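Local coordinates for protein TcpB (Brucella melitensis, PDB 4LQC) that folds as a TIR domain, a parallel beta sheet flanked by helices, of a family that generally acts through protein–protein association in signalling, at residues Pro97-Lys101 / Val102-Glu106; Pro112-Ala115 / Asp116-Ala119; Ala119-Thr122 / Ser123-Ser126. The protein carries 2 engineered substitutions. All coordinates share one frame; numbering follows the deposited sequence.

Contact 1. Residues Pro97-Lys101 / Val102-Glu106; sequences PIWHK and VSYDE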
loop_
_atom_site.group_PDB
_atom_site.type_symbol
_atom_site.label_atom_id
_atom_site.label_comp_id
_atom_site.label_asym_id
_atom_site.label_seq_id
_atom_site.Cartn_x
_atom_site.Cartn_y
_atom_site.Cartn_z
ATOM N N PRO B 97 -9.118 0.104 -11.124
ATOM C CA PRO B 97 -8.827 0.076 -9.692
ATOM C C PRO B 97 -7.569 0.857 -9.402
ATOM O O PRO B 97 -6.646 0.869 -10.225
ATOM C CB PRO B 97 -8.527 -1.404 -9.432
ATOM C CG PRO B 97 -9.181 -2.134 -10.567
ATOM C CD PRO B 97 -9.003 -1.229 -11.734
ATOM N N ILE B 98 -7.523 1.495 -8.240
ATOM C CA ILE B 98 -6.268 2.020 -7.728
ATOM C C ILE B 98 -6.060 1.467 -6.339
ATOM O O ILE B 98 -6.923 1.645 -5.462
ATOM C CB ILE B 98 -6.280 3.541 -7.639
ATOM C CG1 ILE B 98 -6.409 4.138 -9.037
ATOM C CG2 ILE B 98 -4.982 4.031 -7.000
ATOM C CD1 ILE B 98 -6.688 5.622 -9.012
ATOM N N TRP B 99 -4.930 0.786 -6.143
ATOM C CA TRP B 99 -4.592 0.210 -4.846
ATOM C C TRP B 99 -4.067 1.326 -3.971
ATOM O O TRP B 99 -3.143 2.044 -4.365
ATOM C CB TRP B 99 -3.510 -0.855 -4.994
ATOM C CG TRP B 99 -3.941 -2.126 -5.686
ATOM C CD1 TRP B 99 -4.839 -2.253 -6.717
ATOM C CD2 TRP B 99 -3.505 -3.456 -5.369
ATOM N NE1 TRP B 99 -4.973 -3.581 -7.063
ATOM C CE2 TRP B 99 -4.168 -4.337 -6.249
ATOM C CE3 TRP B 99 -2.614 -3.984 -4.430
ATOM C CZ2 TRP B 99 -3.956 -5.723 -6.223
ATOM C CZ3 TRP B 99 -2.412 -5.361 -4.401
ATOM C CH2 TRP B 99 -3.079 -6.213 -5.288
ATOM N N HIS B 100 -4.640 1.491 -2.785
ATOM C CA HIS B 100 -4.183 2.558 -1.885
ATOM C C HIS B 100 -4.016 2.074 -0.441
ATOM O O HIS B 100 -4.987 1.771 0.251
ATOM C CB HIS B 100 -5.128 3.764 -1.973
ATOM C CG HIS B 100 -4.665 4.969 -1.219
ATOM N ND1 HIS B 100 -3.434 5.558 -1.428
ATOM C CD2 HIS B 100 -5.279 5.710 -0.264
ATOM C CE1 HIS B 100 -3.303 6.599 -0.623
ATOM N NE2 HIS B 100 -4.412 6.716 0.090
ATOM N N LYS B 101 -2.769 1.994 -0.001
ATOM C CA LYS B 101 -2.452 1.577 1.362
ATOM C C LYS B 101 -3.025 0.198 1.715
ATOM O O LYS B 101 -3.452 -0.041 2.849
ATOM C CB LYS B 101 -2.857 2.671 2.369
ATOM C CG LYS B 101 -2.058 3.980 2.161
ATOM C CD LYS B 101 -2.663 5.224 2.840
ATOM C CE LYS B 101 -2.559 5.173 4.368
ATOM N NZ LYS B 101 -1.174 4.901 4.858
ATOM N N VAL B 102 -3.037 -0.701 0.732
ATOM C CA VAL B 102 -3.344 -2.112 0.984
ATOM C C VAL B 102 -2.159 -2.988 0.624
ATOM O O VAL B 102 -1.282 -2.590 -0.144
ATOM C CB VAL B 102 -4.539 -2.623 0.156
ATOM C CG1 VAL B 102 -5.843 -2.127 0.741
ATOM C CG2 VAL B 102 -4.392 -2.203 -1.289
ATOM N N SER B 103 -2.137 -4.191 1.174
ATOM C CA SER B 103 -1.163 -5.180 0.753
ATOM C C SER B 103 -1.807 -6.143 -0.259
ATOM O O SER B 103 -3.045 -6.214 -0.385
ATOM C CB SER B 103 -0.678 -5.960 1.960
ATOM O OG SER B 103 -1.760 -6.671 2.523
ATOM N N TYR B 104 -0.968 -6.879 -0.980
ATOM C CA TYR B 104 -1.469 -7.906 -1.869
ATOM C C TYR B 104 -2.324 -8.924 -1.110
ATOM O O TYR B 104 -3.412 -9.299 -1.564
ATOM C CB TYR B 104 -0.315 -8.593 -2.594
ATOM C CG TYR B 104 -0.740 -9.813 -3.372
ATOM C CD1 TYR B 104 -0.873 -11.058 -2.748
ATOM C CD2 TYR B 104 -1.012 -9.725 -4.726
ATOM C CE1 TYR B 104 -1.281 -12.166 -3.453
ATOM C CE2 TYR B 104 -1.419 -10.834 -5.440
ATOM C CZ TYR B 104 -1.545 -12.050 -4.802
ATOM O OH TYR B 104 -1.944 -13.152 -5.519
ATOM N N ASP B 105 -1.831 -9.387 0.037
ATOM C CA ASP B 105 -2.546 -10.419 0.795
ATOM C C ASP B 105 -3.900 -9.906 1.232
ATOM O O ASP B 105 -4.885 -10.637 1.277
ATOM C CB ASP B 105 -1.743 -10.841 2.026
ATOM C CG ASP B 105 -0.545 -11.687 1.674
ATOM O OD1 ASP B 105 -0.704 -12.752 1.055
ATOM O OD2 ASP B 105 0.569 -11.277 2.000
ATOM N N GLU B 106 -3.946 -8.628 1.555
ATOM C CA GLU B 106 -5.163 -8.036 2.069
ATOM C C GLU B 106 -6.218 -8.006 0.964
ATOM O O GLU B 106 -7.412 -8.198 1.230
ATOM C CB GLU B 106 -4.851 -6.638 2.570
ATOM C CG GLU B 106 -5.996 -5.904 3.154
ATOM C CD GLU B 106 -5.574 -4.545 3.664
ATOM O OE1 GLU B 106 -4.396 -4.170 3.464
ATOM O OE2 GLU B 106 -6.421 -3.852 4.271
#
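Trp99 meets Val102 and Tyr104 in a local apolar contact round the turn that leads from the C-terminal end of strand 95-100 into helix 104-108. The indole reaches out alongside the new helix because CG is anti to the carbonyl carbon (chi1 -70°). The edge of its six-membered ring faces CA of Tyr104, with CZ3 of Trp99 3.7 Å from that atom. Beyond this the two aromatic side chains run side by side in the same direction, and CH2 of Trp99 comes 4.1 Å from CD2 of Tyr104 in an apolar contact. Val102 crosses Trp99 at about a right angle and sets its CG2 branch 4.0 Å from CE3 of Trp99; a short branched side chain suits this buried bend. Lys101 adopts a left-handed backbone conformation, which helps turn the chain sharply out of the strand towards the helix.

The helix then starts with a capping box. The hydroxyl OG of Ser103 accepts from the N of Glu106 at 3.1 Å, and the N of Ser103 gives a nearly straight bond of 3.2 Å to OE1 of Glu106, on the anti side of the carboxylate. Serine is short enough to set its hydroxyl at the N-H three residues ahead, and glutamate long enough to bring a carboxylate oxygen back to the N-H of Ser103. The same OE1 pairs with Lys101 of the second subunit, so the cap lies at the dimer interface. Strand 95-100 runs between strands 60-68 and 120-121, and Trp99 packs against Leu67 of the first and Val107 of helix 104-108.

Contact 2. Residues Pro112-Ala115 / Asp116-Ala119; sequences PSLA and DKVA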
loop_
_atom_site.group_PDB
_atom_site.type_symbol
_atom_site.label_atom_id
_atom_site.label_comp_id
_atom_site.label_asym_id
_atom_site.label_seq_id
_atom_site.Cartn_x
_atom_site.Cartn_y
_atom_site.Cartn_z
ATOM N N PRO B 112 -9.260 -12.709 -4.992
ATOM C CA PRO B 112 -8.083 -13.172 -5.729
ATOM C C PRO B 112 -8.007 -12.606 -7.142
ATOM O O PRO B 112 -6.915 -12.266 -7.589
ATOM C CB PRO B 112 -8.275 -14.696 -5.745
ATOM C CG PRO B 112 -8.931 -14.973 -4.445
ATOM C CD PRO B 112 -9.894 -13.815 -4.244
ATOM N N SER B 113 -9.136 -12.498 -7.837
ATOM C CA SER B 113 -9.128 -11.943 -9.193
ATOM C C SER B 113 -8.719 -10.466 -9.213
ATOM O O SER B 113 -7.967 -10.024 -10.083
ATOM C CB SER B 113 -10.485 -12.138 -9.862
ATOM O OG SER B 113 -11.523 -11.948 -8.922
ATOM N N LEU B 114 -9.201 -9.708 -8.238
ATOM C CA LEU B 114 -8.807 -8.313 -8.105
ATOM C C LEU B 114 -7.317 -8.200 -7.739
ATOM O O LEU B 114 -6.631 -7.273 -8.164
ATOM C CB LEU B 114 -9.665 -7.666 -7.027
ATOM C CG LEU B 114 -9.991 -6.188 -7.128
ATOM C CD1 LEU B 114 -10.317 -5.789 -8.558
ATOM C CD2 LEU B 114 -11.174 -5.928 -6.228
ATOM N N ALA B 115 -6.820 -9.155 -6.956
ATOM C CA ALA B 115 -5.446 -9.105 -6.454
ATOM C C ALA B 115 -4.419 -9.407 -7.548
ATOM O O ALA B 115 -3.225 -9.056 -7.429
ATOM C CB ALA B 115 -5.269 -10.063 -5.279
ATOM N N ASP B 116 -4.885 -10.062 -8.608
ATOM C CA ASP B 116 -4.014 -10.417 -9.715
ATOM C C ASP B 116 -4.198 -9.495 -10.910
ATOM O O ASP B 116 -3.341 -9.450 -11.798
ATOM C CB ASP B 116 -4.237 -11.876 -10.115
ATOM C CG ASP B 116 -3.792 -12.840 -9.037
ATOM O OD1 ASP B 116 -2.865 -12.473 -8.274
ATOM O OD2 ASP B 116 -4.365 -13.950 -8.944
ATOM N N LYS B 117 -5.308 -8.762 -10.922
ATOM C CA LYS B 117 -5.556 -7.755 -11.941
ATOM C C LYS B 117 -4.639 -6.550 -11.752
ATOM O O LYS B 117 -4.692 -5.853 -10.733
ATOM C CB LYS B 117 -7.012 -7.313 -11.911
ATOM C CG LYS B 117 -7.381 -6.348 -13.021
ATOM C CD LYS B 117 -8.711 -5.664 -12.728
ATOM C CE LYS B 117 -9.004 -4.575 -13.735
ATOM N NZ LYS B 117 -10.410 -4.057 -13.570
ATOM N N VAL B 118 -3.789 -6.314 -12.744
ATOM C CA VAL B 118 -2.828 -5.224 -12.691
ATOM C C VAL B 118 -3.556 -3.894 -12.621
ATOM O O VAL B 118 -4.514 -3.662 -13.360
ATOM C CB VAL B 118 -1.912 -5.228 -13.916
ATOM C CG1 VAL B 118 -0.868 -4.129 -13.788
ATOM C CG2 VAL B 118 -1.242 -6.575 -14.055
ATOM N N ALA B 119 -3.095 -3.027 -11.723
ATOM C CA ALA B 119 -3.742 -1.752 -11.506
ATOM C C ALA B 119 -2.762 -0.692 -11.021
ATOM O O ALA B 119 -1.612 -0.979 -10.710
ATOM C CB ALA B 119 -4.878 -1.908 -10.519
HETATM O O HOH W 1 -6.444 -4.894 -9.328
#
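Asp116 folds back over the last turn of helix 112-116 toward Pro112, whereas Lys117 stretches away from the same turn, and this divergence defines the contact. With CG beside its own backbone N (chi1 -67°), the Asp116 side chain lies alongside the chain, and OD2 of Asp116 comes to 3.3 Å from O of Pro112. Both are acceptors, so that approach is probably mildly unfavourable. OD1 has a real partner in the hydroxyl of Tyr104, with which it forms a hydrogen bond.

Lys117 places CB 3.4 Å from O of Ser113, and from there its extended chain leads off to a bond between NZ and the carbonyl O of Ile95. Long and flexible, a lysine can span that distance while its aliphatic part packs on Pro97 and Thr85; towards Leu114 it is looser, CD of Lys117 lying 4.5 Å from CD1 of Leu114.

The backbone bonds beneath are weak and forked, each N-H divided between the carbonyls three and four residues back, where the helix ends. The N of Asp116 is shared between O of Pro112 (3.2 Å) and O of Ser113, and the N of Lys117 between O of Ser113 (3.1 Å) and O of Leu114. Lys117 is the first residue to leave helical angles, and a water donates to both O of Leu114 and O of Lys117, although its placement against Lys117 is doubtfully close. Ala115, small enough to let helices approach, turns its methyl to Tyr104, Val107 and Arg108 of helix 104-108, while the chain beyond Lys117 passes Pro97 and Trp99 of strand 95-100 on its way to strand 120-121.

Contact 3. Residues Ala119-Thr122 / Ser123-Ser126; sequences ALNT and SLKS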
loop_
_atom_site.group_PDB
_atom_site.type_symbol
_atom_site.label_atom_id
_atom_site.label_comp_id
_atom_site.label_asym_id
_atom_site.label_seq_id
_atom_site.Cartn_x
_atom_site.Cartn_y
_atom_site.Cartn_z
ATOM N N ALA B 119 -3.095 -3.027 -11.723
ATOM C CA ALA B 119 -3.742 -1.752 -11.506
ATOM C C ALA B 119 -2.762 -0.692 -11.021
ATOM O O ALA B 119 -1.612 -0.979 -10.710
ATOM C CB ALA B 119 -4.878 -1.908 -10.519
ATOM N N LEU B 120 -3.235 0.544 -10.967
ATOM C CA LEU B 120 -2.442 1.634 -10.434
ATOM C C LEU B 120 -2.281 1.415 -8.933
ATOM O O LEU B 120 -3.114 0.772 -8.303
ATOM C CB LEU B 120 -3.144 2.962 -10.730
ATOM C CG LEU B 120 -3.368 3.270 -12.208
ATOM C CD1 LEU B 120 -4.557 4.190 -12.400
ATOM C CD2 LEU B 120 -2.112 3.920 -12.758
ATOM N N ASN B 121 -1.213 1.953 -8.375
ATOM C CA ASN B 121 -0.826 1.701 -6.995
ATOM C C ASN B 121 -0.154 2.982 -6.499
ATOM O O ASN B 121 0.828 3.434 -7.081
ATOM C CB ASN B 121 0.144 0.498 -6.951
ATOM C CG ASN B 121 0.528 0.068 -5.526
ATOM O OD1 ASN B 121 0.624 0.892 -4.604
ATOM N ND2 ASN B 121 0.780 -1.228 -5.352
ATOM N N THR B 122 -0.691 3.574 -5.433
ATOM C CA THR B 122 -0.175 4.850 -4.930
ATOM C C THR B 122 1.187 4.763 -4.253
ATOM O O THR B 122 1.808 5.799 -3.960
ATOM C CB THR B 122 -1.151 5.507 -3.941
ATOM O OG1 THR B 122 -1.408 4.604 -2.854
ATOM C CG2 THR B 122 -2.450 5.861 -4.647
ATOM N N SER B 123 1.652 3.545 -3.989
ATOM C CA SER B 123 2.964 3.381 -3.376
ATOM C C SER B 123 4.061 3.385 -4.441
ATOM O O SER B 123 5.244 3.494 -4.120
ATOM C CB SER B 123 3.016 2.097 -2.551
ATOM O OG SER B 123 3.110 0.958 -3.386
ATOM N N LEU B 124 3.665 3.271 -5.705
ATOM C CA LEU B 124 4.620 3.261 -6.823
ATOM C C LEU B 124 4.627 4.570 -7.605
ATOM O O LEU B 124 5.575 4.854 -8.342
ATOM C CB LEU B 124 4.287 2.126 -7.787
ATOM C CG LEU B 124 4.195 0.781 -7.083
ATOM C CD1 LEU B 124 3.910 -0.316 -8.094
ATOM C CD2 LEU B 124 5.475 0.533 -6.287
ATOM N N LYS B 125 3.557 5.353 -7.469
ATOM C CA LYS B 125 3.484 6.646 -8.137
ATOM C C LYS B 125 2.853 7.709 -7.254
ATOM O O LYS B 125 2.130 7.401 -6.302
ATOM C CB LYS B 125 2.695 6.526 -9.443
ATOM C CG LYS B 125 3.379 5.688 -10.492
ATOM C CD LYS B 125 2.618 5.742 -11.777
ATOM C CE LYS B 125 3.363 5.010 -12.856
ATOM N NZ LYS B 125 2.533 4.977 -14.079
ATOM N N SER B 126 3.140 8.965 -7.580
ATOM C CA SER B 126 2.582 10.082 -6.852
ATOM C C SER B 126 1.186 10.336 -7.391
ATOM O O SER B 126 0.838 9.837 -8.466
ATOM C CB SER B 126 3.445 11.325 -7.060
ATOM O OG SER B 126 3.301 11.806 -8.386
#
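An Asx turn overlapping a type I beta turn closes strand 120-121, with Asn121 accepting from Ser123 and Leu124. CG of Asn121 is anti to the backbone N (chi1 -175°), which swings the amide forward over the turn. There OD1 of Asn121 is gripped twice: the N of Ser123 donates at 2.9 Å, tilted from the carbonyl plane, and OG of Ser123 donates at 2.8 Å from well above the plane, on the same face. Asparagine suits the place because its oxygen accepts here while ND2 bonds to Ser123 OG of the second subunit.

The main-chain O of Asn121 receives the N of Leu124 at 3.2 Å in a fairly straight bond, plus a weak one from Lys125. CD1 of Leu124 lies 4.0 Å from CB of Asn121, alongside the amide stem. Thr122, facing the other way, uses OG1 to hydrogen-bond ND1 of His100 on the adjacent strand, and Lys125 makes a salt bridge with Glu133. Ser126 then N-caps helix 127-136 through Glu129. Strand, turn and capped helix in this order make up a beta-alpha unit, the last of the chain, as expected of the alternating strands and helices of a TIR domain.

How the contacts relate
The three contacts come in chain order and trace one passage across the edge of the sheet. Contact 1 leaves the C-terminal end of strand 95-100, contact 2 ends helix 112-116, and contact 3, which shares Ala119 with contact 2, leaves the neighbouring edge strand 120-121. The centre of contact 1 is about 10 Å from that of each of the others, which are about 14 Å apart. Trp99 helps tie the set together: its N pairs with O of Leu120 at 2.8 Å, and its ring also lies against the carbonyl O of Ala115. Contacts 1 and 3, both at strand ends, touch the second subunit, whereas contact 2 does not, so the interface includes the C-terminal ends of these two strands.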